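Dihydroxyacetone kinase (Citrobacter freundii, PDB 1UN8) phosphorylates dihydroxyacetone with ATP to give dihydroxyacetone phosphate, working as a homodimer that needs magnesium or calcium ions. Local coordinates at residues 9-13 and 79-83. Residues are numbered along the deposited sequence; the frame is centred on the assembly and turned at random.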
loop_
_atom_site.group_PDB
_atom_site.type_symbol
_atom_site.label_atom_id
_atom_site.label_comp_id
_atom_site.label_asym_id
_atom_site.label_seq_id
_atom_site.Cartn_x
_atom_site.Cartn_y
_atom_site.Cartn_z
ATOM N N ARG A 9 14.514 -17.657 -0.891
ATOM C CA ARG A 9 13.120 -18.041 -1.047
ATOM C C ARG A 9 12.604 -18.828 0.152
ATOM O O ARG A 9 11.513 -18.550 0.651
ATOM C CB ARG A 9 12.910 -18.876 -2.314
ATOM C CG ARG A 9 11.466 -19.350 -2.498
ATOM C CD ARG A 9 10.509 -18.171 -2.622
ATOM N NE ARG A 9 9.115 -18.587 -2.752
ATOM C CZ ARG A 9 8.356 -18.988 -1.734
ATOM N NH1 ARG A 9 8.854 -19.021 -0.510
ATOM N NH2 ARG A 9 7.097 -19.360 -1.939
ATOM N N THR A 10 13.387 -19.799 0.618
ATOM C CA THR A 10 12.966 -20.625 1.744
ATOM C C THR A 10 12.812 -19.875 3.063
ATOM O O THR A 10 12.126 -20.361 3.963
ATOM C CB THR A 10 13.914 -21.854 1.975
ATOM O OG1 THR A 10 15.217 -21.408 2.369
ATOM C CG2 THR A 10 14.032 -22.684 0.705
ATOM N N HIS A 11 13.422 -18.696 3.187
ATOM C CA HIS A 11 13.310 -17.909 4.427
ATOM C C HIS A 11 12.299 -16.766 4.312
ATOM O O HIS A 11 12.077 -16.020 5.275
ATOM C CB HIS A 11 14.674 -17.330 4.813
ATOM C CG HIS A 11 15.697 -18.369 5.166
ATOM N ND1 HIS A 11 17.018 -18.060 5.419
ATOM C CD2 HIS A 11 15.592 -19.713 5.312
ATOM C CE1 HIS A 11 17.681 -19.168 5.703
ATOM N NE2 HIS A 11 16.838 -20.184 5.646
ATOM N N LEU A 12 11.693 -16.646 3.132
ATOM C CA LEU A 12 10.727 -15.594 2.814
ATOM C C LEU A 12 9.731 -15.307 3.932
ATOM O O LEU A 12 9.738 -14.210 4.516
ATOM C CB LEU A 12 9.975 -15.975 1.526
ATOM C CG LEU A 12 9.084 -15.044 0.673
ATOM C CD1 LEU A 12 8.380 -14.002 1.527
ATOM C CD2 LEU A 12 9.919 -14.381 -0.386
ATOM N N VAL A 13 8.865 -16.275 4.221
ATOM C CA VAL A 13 7.859 -16.088 5.260
ATOM C C VAL A 13 8.481 -15.754 6.609
ATOM O O VAL A 13 7.991 -14.873 7.322
ATOM C CB VAL A 13 6.976 -17.333 5.414
ATOM C CG1 VAL A 13 6.081 -17.186 6.637
ATOM C CG2 VAL A 13 6.138 -17.526 4.158
ATOM N N CYS A 79 1.362 -19.325 10.207
ATOM C CA CYS A 79 1.787 -18.883 8.883
ATOM C C CYS A 79 2.385 -19.952 7.975
ATOM O O CYS A 79 3.445 -20.520 8.274
ATOM C CB CYS A 79 2.791 -17.741 9.031
ATOM S SG CYS A 79 2.248 -16.444 10.178
ATOM N N GLY A 80 1.705 -20.216 6.859
ATOM C CA GLY A 80 2.202 -21.194 5.918
ATOM C C GLY A 80 3.112 -20.442 4.973
ATOM O O GLY A 80 3.361 -19.240 5.151
ATOM N N ASP A 81 3.629 -21.134 3.969
ATOM C CA ASP A 81 4.492 -20.475 3.004
ATOM C C ASP A 81 3.574 -19.580 2.156
ATOM O O ASP A 81 2.348 -19.567 2.354
ATOM C CB ASP A 81 5.193 -21.527 2.142
ATOM C CG ASP A 81 6.457 -21.002 1.489
ATOM O OD1 ASP A 81 7.334 -21.825 1.161
ATOM O OD2 ASP A 81 6.571 -19.777 1.292
ATOM N N VAL A 82 4.161 -18.840 1.222
ATOM C CA VAL A 82 3.385 -17.957 0.372
ATOM C C VAL A 82 2.256 -18.688 -0.340
ATOM O O VAL A 82 2.497 -19.612 -1.120
ATOM C CB VAL A 82 4.266 -17.294 -0.698
ATOM C CG1 VAL A 82 3.444 -16.276 -1.476
ATOM C CG2 VAL A 82 5.459 -16.624 -0.051
ATOM N N PHE A 83 1.021 -18.269 -0.065
ATOM C CA PHE A 83 -0.152 -18.867 -0.694
ATOM C C PHE A 83 -0.231 -20.375 -0.537
ATOM O O PHE A 83 -0.801 -21.067 -1.385
ATOM C CB PHE A 83 -0.178 -18.519 -2.180
ATOM C CG PHE A 83 -0.412 -17.062 -2.461
ATOM C CD1 PHE A 83 -0.430 -16.590 -3.777
ATOM C CD2 PHE A 83 -0.650 -16.161 -1.422
ATOM C CE1 PHE A 83 -0.686 -15.242 -4.053
ATOM C CE2 PHE A 83 -0.910 -14.817 -1.686
ATOM C CZ PHE A 83 -0.930 -14.355 -3.006
HETATM O O HOH W 1 9.200 -18.786 3.001
#
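V13, in the first turn of helix 12-22, and R9, just ahead of that helix in the chain, meet D81 and its neighbours where strand 76-80 of the mixed sheet in the DhaK domain runs out into a corner beside the substrate site. The tight part is centred on V13. Its CB points toward the other segment, and CG2, anti to the carbonyl carbon, reaches G80 O at 3.4 Å and D81 CA at 3.6 Å, while CG1 lies 4.1 Å from C79 CB. The same G80 carbonyl accepts a hydrogen bond from S59 OG, and V13 also touches S59, a substrate-binding residue at the end of strand 52-59. L12 CG adds a lighter apolar contact with V82 CG2, and L12 packs on I271 of the second subunit.

The polar side is more open and hydrated, with R9 and D81 both partly exposed. With CG anti to the backbone N and a bend at chi2, the R9 chain carries its guanidinium to the carboxylate from the opposite direction. The two residues form a salt bridge in which R9 NH1 and R9 NH2 both donate to D81 OD2, at 3.0 Å and 3.3 Å. OD2 sits at the guanidinium edge, near its plane, yet the two flat groups stand 84° apart. NH1 meets the syn lone pair of OD2, whereas NH2 comes from above the carboxylate plane with a more bent bond, 141° against 158°. The backbone N-H of V82 also binds OD2, which ties the carboxylate to its own turn; this grip of three donors would probably stabilise the negative charge. One water joins the two sides, accepting from V13 N at 2.8 Å and lying 3.3 Å from D81 OD2, to which it may donate.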